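Local coordinates for protein deferrochelatase (Vibrio cholerae, PDB 5DE0) that binds heme b and probably acts as a dye-decolorizing (DyP-type) peroxidase, at residues R27-H30 with A31-L34; L110-T113 with L114-I118; C253-L256 with H257-K260. All coordinates share one frame; numbering follows the deposited sequence.

Contact 1 (R27-H30 with A31-L34); sequences RQNH and AHVL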
ATOM      1  N   ARG B  27      -5.355   3.883 -24.677  1.00 30.15           N
ATOM      2  CA  ARG B  27      -4.540   4.454 -25.746  1.00 31.43           C
ATOM      3  C   ARG B  27      -4.731   3.757 -27.095  1.00 30.66           C
ATOM      4  O   ARG B  27      -4.785   4.412 -28.136  1.00 30.04           O
ATOM      5  CB  ARG B  27      -3.061   4.421 -25.351  1.00 33.04           C
ATOM      6  CG  ARG B  27      -2.696   5.420 -24.268  1.00 36.09           C
ATOM      7  CD  ARG B  27      -3.200   6.812 -24.630  1.00 38.46           C
ATOM      8  NE  ARG B  27      -2.903   7.794 -23.592  1.00 45.31           N
ATOM      9  CZ  ARG B  27      -3.296   9.064 -23.630  1.00 47.79           C
ATOM     10  NH1 ARG B  27      -4.008   9.512 -24.655  1.00 49.64           N
ATOM     11  NH2 ARG B  27      -2.978   9.886 -22.638  1.00 44.37           N
ATOM     12  N   GLN B  28      -4.826   2.433 -27.077  1.00 30.12           N
ATOM     13  CA  GLN B  28      -4.996   1.674 -28.311  1.00 32.31           C
ATOM     14  C   GLN B  28      -5.728   0.359 -28.061  1.00 30.01           C
ATOM     15  O   GLN B  28      -6.018   0.017 -26.914  1.00 29.29           O
ATOM     16  CB  GLN B  28      -3.639   1.398 -28.963  1.00 29.60           C
ATOM     17  CG  GLN B  28      -2.702   0.574 -28.096  1.00 31.68           C
ATOM     18  CD  GLN B  28      -1.464   0.111 -28.840  1.00 35.91           C
ATOM     19  OE1 GLN B  28      -1.081   0.687 -29.859  1.00 36.69           O
ATOM     20  NE2 GLN B  28      -0.833  -0.942 -28.334  1.00 34.48           N
ATOM     21  N   ASN B  29      -6.012  -0.366 -29.143  1.00 29.65           N
ATOM     22  CA  ASN B  29      -6.700  -1.658 -29.085  1.00 29.63           C
ATOM     23  C   ASN B  29      -7.934  -1.631 -28.191  1.00 28.73           C
ATOM     24  O   ASN B  29      -8.095  -2.479 -27.314  1.00 28.79           O
ATOM     25  CB  ASN B  29      -5.739  -2.752 -28.611  1.00 29.96           C
ATOM     26  CG  ASN B  29      -4.730  -3.138 -29.673  1.00 31.18           C
ATOM     27  OD1 ASN B  29      -5.045  -3.168 -30.862  1.00 32.05           O
ATOM     28  ND2 ASN B  29      -3.507  -3.434 -29.251  1.00 31.43           N
ATOM     29  N   HIS B  30      -8.797  -0.650 -28.433  1.00 28.60           N
ATOM     30  CA  HIS B  30      -9.955  -0.379 -27.586  1.00 28.40           C
ATOM     31  C   HIS B  30     -10.877  -1.587 -27.411  1.00 28.17           C
ATOM     32  O   HIS B  30     -11.457  -1.779 -26.344  1.00 27.54           O
ATOM     33  CB  HIS B  30     -10.751   0.797 -28.157  1.00 29.49           C
ATOM     34  CG  HIS B  30     -10.013   2.101 -28.123  1.00 29.37           C
ATOM     35  ND1 HIS B  30      -8.827   2.305 -28.794  1.00 29.14           N
ATOM     36  CD2 HIS B  30     -10.297   3.269 -27.498  1.00 30.02           C
ATOM     37  CE1 HIS B  30      -8.411   3.540 -28.583  1.00 29.63           C
ATOM     38  NE2 HIS B  30      -9.285   4.146 -27.800  1.00 29.81           N
ATOM     39  N   ALA B  31     -11.009  -2.400 -28.455  1.00 29.68           N
ATOM     40  CA  ALA B  31     -11.880  -3.569 -28.396  1.00 28.99           C
ATOM     41  C   ALA B  31     -11.301  -4.626 -27.459  1.00 28.43           C
ATOM     42  O   ALA B  31     -12.041  -5.301 -26.740  1.00 29.18           O
ATOM     43  CB  ALA B  31     -12.095  -4.147 -29.780  1.00 29.31           C
ATOM     44  N   HIS B  32      -9.977  -4.763 -27.467  1.00 28.28           N
ATOM     45  CA  HIS B  32      -9.307  -5.725 -26.601  1.00 28.85           C
ATOM     46  C   HIS B  32      -9.406  -5.272 -25.145  1.00 27.54           C
ATOM     47  O   HIS B  32      -9.545  -6.093 -24.234  1.00 27.79           O
ATOM     48  CB  HIS B  32      -7.837  -5.895 -26.999  1.00 29.44           C
ATOM     49  CG  HIS B  32      -7.632  -6.337 -28.419  1.00 30.84           C
ATOM     50  ND1 HIS B  32      -8.656  -6.416 -29.332  1.00 31.34           N
ATOM     51  CD2 HIS B  32      -6.507  -6.716 -29.074  1.00 32.50           C
ATOM     52  CE1 HIS B  32      -8.175  -6.823 -30.498  1.00 32.85           C
ATOM     53  NE2 HIS B  32      -6.878  -7.014 -30.365  1.00 33.73           N
ATOM     54  N   VAL B  33      -9.340  -3.959 -24.939  1.00 26.85           N
ATOM     55  CA  VAL B  33      -9.416  -3.383 -23.604  1.00 26.17           C
ATOM     56  C   VAL B  33     -10.808  -3.561 -23.001  1.00 25.09           C
ATOM     57  O   VAL B  33     -10.941  -3.947 -21.838  1.00 23.85           O
ATOM     58  CB  VAL B  33      -9.053  -1.889 -23.618  1.00 26.94           C
ATOM     59  CG1 VAL B  33      -9.235  -1.290 -22.235  1.00 26.15           C
ATOM     60  CG2 VAL B  33      -7.622  -1.698 -24.102  1.00 27.18           C
ATOM     61  N   LEU B  34     -11.836  -3.284 -23.800  1.00 25.66           N
ATOM     62  CA  LEU B  34     -13.220  -3.438 -23.359  1.00 25.38           C
ATOM     63  C   LEU B  34     -13.518  -4.880 -22.951  1.00 26.78           C
ATOM     64  O   LEU B  34     -14.169  -5.125 -21.932  1.00 25.57           O
ATOM     65  CB  LEU B  34     -14.187  -2.997 -24.459  1.00 27.07           C
ATOM     66  CG  LEU B  34     -15.680  -3.100 -24.133  1.00 27.94           C
ATOM     67  CD1 LEU B  34     -16.001  -2.331 -22.859  1.00 28.39           C
ATOM     68  CD2 LEU B  34     -16.520  -2.590 -25.294  1.00 31.63           C
TER
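Asn29 and His32 meet at the first turn of a helix, the amide of one stacked on the imidazole of the other with their planes only 11° apart. Between the side chains the closest approach is Asn29 CG to His32 CD2, 4.0 Å, and OD1 of Asn29 also lies over that face of the ring. Each CG stands beside its own backbone N (chi1 -73° for Asn29, -58° for His32), and these like first torsions bring both flat groups to the same side of the turn.

Beneath the stack, the carbonyl of Asn29 starts the helix. Val33 N donates to Asn29 O at 3.1 Å, in the carbonyl plane, while His32 N reaches the same oxygen in a weaker, bent bond. Val33 CG2 lies 3.3 Å from Asn29 O and also brushes Gln28 O. One residue on, Leu34 N donates to His30 O at 3.0 Å.

Asn29 holds the N-cap position, but its side chain makes no capping bond; ND2 is turned to Asp124 instead. OD1 of Asp124 takes a bond from the side-chain amides of both Gln28 and Asn29. His30 lays its ring nearly parallel to that of His69.

The turn leads from strand 18-26 into helix 30-38, with Val33 packed on Ile121, Asp124 and Ile125, at the start of strand 125-134, and Leu34 on Phe70.

Contact 2 (L110-T113 with L114-I118); sequences LFYT and LRKGI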
ATOM      1  N   LEU B 110      -6.492  -7.716  -4.271  1.00 20.04           N
ATOM      2  CA  LEU B 110      -6.733  -6.486  -5.016  1.00 20.07           C
ATOM      3  C   LEU B 110      -5.627  -6.268  -6.040  1.00 21.47           C
ATOM      4  O   LEU B 110      -5.892  -5.971  -7.205  1.00 19.96           O
ATOM      5  CB  LEU B 110      -6.822  -5.284  -4.074  1.00 20.57           C
ATOM      6  CG  LEU B 110      -7.893  -5.328  -2.983  1.00 19.41           C
ATOM      7  CD1 LEU B 110      -7.775  -4.105  -2.090  1.00 19.23           C
ATOM      8  CD2 LEU B 110      -9.285  -5.425  -3.587  1.00 18.73           C
ATOM      9  N   PHE B 111      -4.386  -6.413  -5.591  1.00 21.61           N
ATOM     10  CA  PHE B 111      -3.234  -6.322  -6.477  1.00 21.60           C
ATOM     11  C   PHE B 111      -3.310  -7.401  -7.552  1.00 22.09           C
ATOM     12  O   PHE B 111      -3.037  -7.138  -8.724  1.00 21.86           O
ATOM     13  CB  PHE B 111      -1.929  -6.448  -5.684  1.00 22.52           C
ATOM     14  CG  PHE B 111      -0.688  -6.341  -6.531  1.00 23.98           C
ATOM     15  CD1 PHE B 111      -0.155  -7.460  -7.155  1.00 24.14           C
ATOM     16  CD2 PHE B 111      -0.052  -5.122  -6.697  1.00 24.39           C
ATOM     17  CE1 PHE B 111       0.978  -7.363  -7.933  1.00 25.82           C
ATOM     18  CE2 PHE B 111       1.087  -5.019  -7.471  1.00 24.81           C
ATOM     19  CZ  PHE B 111       1.603  -6.141  -8.091  1.00 27.84           C
ATOM     20  N   TYR B 112      -3.679  -8.613  -7.147  1.00 22.04           N
ATOM     21  CA  TYR B 112      -3.758  -9.735  -8.079  1.00 22.90           C
ATOM     22  C   TYR B 112      -4.828  -9.511  -9.140  1.00 22.82           C
ATOM     23  O   TYR B 112      -4.626  -9.832 -10.309  1.00 23.43           O
ATOM     24  CB  TYR B 112      -4.033 -11.047  -7.338  1.00 22.15           C
ATOM     25  CG  TYR B 112      -4.293 -12.220  -8.262  1.00 24.47           C
ATOM     26  CD1 TYR B 112      -3.242 -12.901  -8.863  1.00 24.24           C
ATOM     27  CD2 TYR B 112      -5.590 -12.643  -8.535  1.00 23.55           C
ATOM     28  CE1 TYR B 112      -3.473 -13.972  -9.710  1.00 25.39           C
ATOM     29  CE2 TYR B 112      -5.831 -13.711  -9.379  1.00 24.34           C
ATOM     30  CZ  TYR B 112      -4.771 -14.371  -9.965  1.00 25.77           C
ATOM     31  OH  TYR B 112      -5.009 -15.435 -10.807  1.00 32.73           O
ATOM     32  N   THR B 113      -5.969  -8.968  -8.726  1.00 21.81           N
ATOM     33  CA  THR B 113      -7.080  -8.737  -9.644  1.00 22.04           C
ATOM     34  C   THR B 113      -6.693  -7.741 -10.732  1.00 22.40           C
ATOM     35  O   THR B 113      -7.047  -7.912 -11.899  1.00 22.72           O
ATOM     36  CB  THR B 113      -8.328  -8.223  -8.902  1.00 21.39           C
ATOM     37  OG1 THR B 113      -8.736  -9.191  -7.927  1.00 21.91           O
ATOM     38  CG2 THR B 113      -9.473  -7.981  -9.876  1.00 21.30           C
ATOM     39  N   LEU B 114      -5.949  -6.710 -10.347  1.00 22.32           N
ATOM     40  CA  LEU B 114      -5.520  -5.694 -11.298  1.00 22.59           C
ATOM     41  C   LEU B 114      -4.422  -6.217 -12.218  1.00 23.29           C
ATOM     42  O   LEU B 114      -4.482  -6.017 -13.430  1.00 24.01           O
ATOM     43  CB  LEU B 114      -5.038  -4.439 -10.567  1.00 21.92           C
ATOM     44  CG  LEU B 114      -4.596  -3.290 -11.475  1.00 22.11           C
ATOM     45  CD1 LEU B 114      -5.715  -2.906 -12.432  1.00 21.75           C
ATOM     46  CD2 LEU B 114      -4.156  -2.092 -10.651  1.00 21.69           C
ATOM     47  N   ARG B 115      -3.426  -6.888 -11.645  1.00 24.07           N
ATOM     48  CA  ARG B 115      -2.315  -7.420 -12.434  1.00 24.72           C
ATOM     49  C   ARG B 115      -2.793  -8.464 -13.437  1.00 24.74           C
ATOM     50  O   ARG B 115      -2.468  -8.394 -14.620  1.00 25.99           O
ATOM     51  CB  ARG B 115      -1.240  -8.028 -11.526  1.00 26.27           C
ATOM     52  CG  ARG B 115      -0.016  -8.527 -12.290  1.00 29.75           C
ATOM     53  CD  ARG B 115       1.035  -9.141 -11.373  1.00 34.78           C
ATOM     54  NE  ARG B 115       0.605 -10.416 -10.804  1.00 37.05           N
ATOM     55  CZ  ARG B 115       1.389 -11.218 -10.089  1.00 40.15           C
ATOM     56  NH1 ARG B 115       2.651 -10.882  -9.856  1.00 33.36           N
ATOM     57  NH2 ARG B 115       0.913 -12.360  -9.610  1.00 32.36           N
ATOM     58  N   LYS B 116      -3.569  -9.427 -12.954  1.00 24.48           N
ATOM     59  CA  LYS B 116      -4.098 -10.491 -13.799  1.00 24.61           C
ATOM     60  C   LYS B 116      -5.146  -9.962 -14.775  1.00 25.01           C
ATOM     61  O   LYS B 116      -5.239 -10.424 -15.913  1.00 24.63           O
ATOM     62  CB  LYS B 116      -4.702 -11.602 -12.933  1.00 24.82           C
ATOM     63  CG  LYS B 116      -5.302 -12.761 -13.706  1.00 27.19           C
ATOM     64  CD  LYS B 116      -4.231 -13.553 -14.431  1.00 25.98           C
ATOM     65  CE  LYS B 116      -4.817 -14.794 -15.085  1.00 27.97           C
ATOM     66  NZ  LYS B 116      -3.770 -15.598 -15.776  1.00 28.77           N
ATOM     67  N   GLY B 117      -5.929  -8.987 -14.324  1.00 24.41           N
ATOM     68  CA  GLY B 117      -7.021  -8.451 -15.116  1.00 23.47           C
ATOM     69  C   GLY B 117      -6.604  -7.659 -16.342  1.00 22.85           C
ATOM     70  O   GLY B 117      -7.323  -7.630 -17.338  1.00 23.00           O
ATOM     71  N   ILE B 118      -5.445  -7.009 -16.273  1.00 23.47           N
ATOM     72  CA  ILE B 118      -4.987  -6.164 -17.373  1.00 25.07           C
ATOM     73  C   ILE B 118      -3.717  -6.708 -18.021  1.00 26.03           C
ATOM     74  O   ILE B 118      -3.076  -6.021 -18.816  1.00 27.09           O
ATOM     75  CB  ILE B 118      -4.719  -4.715 -16.909  1.00 24.71           C
ATOM     76  CG1 ILE B 118      -3.454  -4.644 -16.052  1.00 24.32           C
ATOM     77  CG2 ILE B 118      -5.923  -4.159 -16.164  1.00 24.35           C
ATOM     78  CD1 ILE B 118      -3.052  -3.243 -15.661  1.00 24.67           C
TER
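The Tyr112 ring carries Lys116 on one face: CB of Lys116 stands 4.2 Å from the ring centroid and 15° off the normal, a CH-pi contact offset toward the rim. Near the plane of the same ring, at its edge, comes NH2 of Arg115, 4.3 Å from Tyr112 CD1. The Phe111 ring is met obliquely by the Arg115 chain, CD to Phe111 CE1 3.9 Å, and its plane and the guanidinium are turned 65° apart, so the two do not stack.

Lys116 runs side by side with Tyr112; with CG anti to the backbone N (chi1 179°), that carbon lies 4.0 Å from Tyr112 OH. Arg115 stays extended through CG and CD, then bends at chi3, which swings its guanidinium back toward the two aromatic residues one turn earlier.

Four i to i+4 backbone bonds tie the turns together. Those of Arg115 N to Phe111 O and Lys116 N to Tyr112 O are straight, whereas Gly117 N comes to Thr113 O from above the carbonyl plane as the helix runs out. Thr113 OG1 bonds back to Leu109 O.

On the sheet side, Leu114 packs against Leu20 and Tyr132. The Arg115 guanidinium sits beside the two rings without stacking on either, and its NH1 makes a weak hydrogen bond to Met142 O of the second subunit. Phe111 packs on Met142, Tyr112 on Tyr136 and Leu114 on Val241 of that subunit, so this helix face joins the dimer interface chiefly through apolar and aromatic contacts, with one weak polar bond.

Contact 3 (C253-L256 with H257-K260); sequences CHTL and HNFK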
ATOM      1  N   CYS B 253     -24.205   7.534  -6.763  1.00 22.03           N
ATOM      2  CA  CYS B 253     -25.515   8.155  -6.601  1.00 23.10           C
ATOM      3  C   CYS B 253     -26.403   7.948  -7.823  1.00 24.56           C
ATOM      4  O   CYS B 253     -25.915   7.847  -8.949  1.00 23.93           O
ATOM      5  CB  CYS B 253     -25.367   9.649  -6.318  1.00 23.02           C
ATOM      6  SG  CYS B 253     -26.912  10.458  -5.867  1.00 25.26           S
ATOM      7  N   HIS B 254     -27.712   7.892  -7.590  1.00 24.78           N
ATOM      8  CA  HIS B 254     -28.680   7.668  -8.660  1.00 25.54           C
ATOM      9  C   HIS B 254     -28.756   8.865  -9.600  1.00 25.10           C
ATOM     10  O   HIS B 254     -29.260   8.760 -10.717  1.00 25.63           O
ATOM     11  CB  HIS B 254     -30.065   7.372  -8.076  1.00 26.61           C
ATOM     12  CG  HIS B 254     -30.717   8.557  -7.434  1.00 26.05           C
ATOM     13  ND1 HIS B 254     -30.516   8.893  -6.112  1.00 26.24           N
ATOM     14  CD2 HIS B 254     -31.569   9.486  -7.930  1.00 25.93           C
ATOM     15  CE1 HIS B 254     -31.213   9.976  -5.823  1.00 26.27           C
ATOM     16  NE2 HIS B 254     -31.863  10.356  -6.910  1.00 25.93           N
ATOM     17  N   THR B 255     -28.255  10.005  -9.135  1.00 24.87           N
ATOM     18  CA  THR B 255     -28.209  11.213  -9.946  1.00 25.66           C
ATOM     19  C   THR B 255     -26.907  11.965  -9.702  1.00 25.26           C
ATOM     20  O   THR B 255     -26.454  12.096  -8.567  1.00 25.43           O
ATOM     21  CB  THR B 255     -29.410  12.142  -9.657  1.00 25.73           C
ATOM     22  OG1 THR B 255     -29.224  13.391 -10.334  1.00 26.25           O
ATOM     23  CG2 THR B 255     -29.555  12.399  -8.164  1.00 25.83           C
ATOM     24  N   LEU B 256     -26.302  12.450 -10.781  1.00 25.46           N
ATOM     25  CA  LEU B 256     -25.039  13.172 -10.694  1.00 24.97           C
ATOM     26  C   LEU B 256     -25.250  14.558 -10.090  1.00 25.06           C
ATOM     27  O   LEU B 256     -24.301  15.221  -9.673  1.00 25.29           O
ATOM     28  CB  LEU B 256     -24.396  13.277 -12.080  1.00 24.28           C
ATOM     29  CG  LEU B 256     -22.978  13.841 -12.195  1.00 23.88           C
ATOM     30  CD1 LEU B 256     -22.154  12.989 -13.148  1.00 24.07           C
ATOM     31  CD2 LEU B 256     -23.007  15.290 -12.661  1.00 23.69           C
ATOM     32  N   HIS B 257     -26.510  14.979 -10.041  1.00 25.39           N
ATOM     33  CA  HIS B 257     -26.881  16.293  -9.526  1.00 26.62           C
ATOM     34  C   HIS B 257     -26.404  16.515  -8.092  1.00 26.40           C
ATOM     35  O   HIS B 257     -25.990  17.617  -7.734  1.00 27.44           O
ATOM     36  CB  HIS B 257     -28.399  16.473  -9.605  1.00 27.51           C
ATOM     37  CG  HIS B 257     -28.876  17.810  -9.136  1.00 28.99           C
ATOM     38  ND1 HIS B 257     -28.593  18.980  -9.807  1.00 30.19           N
ATOM     39  CD2 HIS B 257     -29.621  18.164  -8.062  1.00 30.99           C
ATOM     40  CE1 HIS B 257     -29.141  19.997  -9.167  1.00 31.63           C
ATOM     41  NE2 HIS B 257     -29.770  19.529  -8.104  1.00 33.63           N
ATOM     42  N   ASN B 258     -26.462  15.464  -7.279  1.00 25.83           N
ATOM     43  CA  ASN B 258     -26.032  15.541  -5.887  1.00 26.72           C
ATOM     44  C   ASN B 258     -24.545  15.838  -5.753  1.00 25.74           C
ATOM     45  O   ASN B 258     -24.142  16.632  -4.906  1.00 25.21           O
ATOM     46  CB  ASN B 258     -26.374  14.244  -5.154  1.00 26.25           C
ATOM     47  CG  ASN B 258     -27.865  14.062  -4.965  1.00 27.74           C
ATOM     48  OD1 ASN B 258     -28.668  14.830  -5.497  1.00 29.81           O
ATOM     49  ND2 ASN B 258     -28.246  13.040  -4.210  1.00 27.34           N
ATOM     50  N   PHE B 259     -23.735  15.197  -6.593  1.00 24.85           N
ATOM     51  CA  PHE B 259     -22.295  15.445  -6.616  1.00 24.55           C
ATOM     52  C   PHE B 259     -22.011  16.913  -6.915  1.00 25.65           C
ATOM     53  O   PHE B 259     -21.257  17.578  -6.202  1.00 25.01           O
ATOM     54  CB  PHE B 259     -21.601  14.569  -7.666  1.00 22.87           C
ATOM     55  CG  PHE B 259     -21.723  13.094  -7.415  1.00 22.08           C
ATOM     56  CD1 PHE B 259     -21.950  12.605  -6.139  1.00 21.60           C
ATOM     57  CD2 PHE B 259     -21.604  12.193  -8.462  1.00 21.34           C
ATOM     58  CE1 PHE B 259     -22.059  11.245  -5.914  1.00 21.33           C
ATOM     59  CE2 PHE B 259     -21.710  10.835  -8.243  1.00 20.65           C
ATOM     60  CZ  PHE B 259     -21.938  10.360  -6.969  1.00 21.37           C
ATOM     61  N   LYS B 260     -22.634  17.402  -7.983  1.00 26.42           N
ATOM     62  CA  LYS B 260     -22.429  18.758  -8.472  1.00 26.92           C
ATOM     63  C   LYS B 260     -22.840  19.805  -7.439  1.00 27.69           C
ATOM     64  O   LYS B 260     -22.179  20.830  -7.289  1.00 27.81           O
ATOM     65  CB  LYS B 260     -23.208  18.956  -9.775  1.00 28.62           C
ATOM     66  CG  LYS B 260     -23.162  20.363 -10.345  1.00 35.61           C
ATOM     67  CD  LYS B 260     -23.848  20.412 -11.703  1.00 39.83           C
ATOM     68  CE  LYS B 260     -24.066  21.840 -12.175  1.00 38.10           C
ATOM     69  NZ  LYS B 260     -25.022  22.568 -11.294  1.00 37.12           N
TER
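A capped helix start beside the heme pocket is what this turn forms. Thr255 OG1 accepts from His257 N at 3.2 Å with an N-H angle of 156°, a side-chain capping bond. With OG1 anti to the Thr255 backbone N (chi1 172°), the oxygen reaches forward to that amide and also lies 3.3 Å from His257 CB, the two side chains running alongside each other. OG1 has a second partner in Glu77 OE1, so the capping hydroxyl is itself positioned by a carboxylate, which also takes a weak bond from Leu256 N.

Lys260 N donates to Leu256 O at 3.2 Å, nearly in line with the C=O bond, and so closes the first helical turn. In the C-terminal ferredoxin-like half of the chain, this is the link where strand 247-253 gives way to helix 257-266. The Thr255 and Asn258 side chains cross at about a right angle, with CG2 of Thr255 3.7 Å from OD1 of Asn258. Beside that amide is the Cys253 sulfur, SG to Asn258 ND2 3.3 Å, while ND2 itself donates to Lys230 O. The same sulfur accepts from Thr255 N at 3.6 Å, almost straight, tying the strand end to the cap.

Under the turn, Phe259 points its ring back at the strand: its CZ packs on Cys253 CB at 3.6 Å, and SG stands obliquely off the ring in a sulfur-aromatic contact. Leu256 adds a looser touch on this ring, and both side chains also rest on Tyr173 and Tyr288. The Phe259 side chain comes within about 6 Å of the bound heme.

Overall arrangement
The three contacts follow in series along the chain. Contacts 1 and 2 belong to the N-terminal half, their centres about 17 Å apart without touching. Helices 30-38 and 108-117 flank the same antiparallel sheet of strands 57-62, 98-104, 18-26 and 125-134: contact 1 opens the helix after strand 18-26, and contact 2 lies on the helix ahead of strand 125-134. Contact 3, about 30 Å from contact 2 between centres, belongs to the C-terminal half and the chain's other four-stranded sheet, which has the same 2-3-1-4 order. These are two ferredoxin-like halves of the dimeric alpha-beta barrel type, as in DyP-type peroxidases; contact 2 serves the dimer, contact 3 borders the heme.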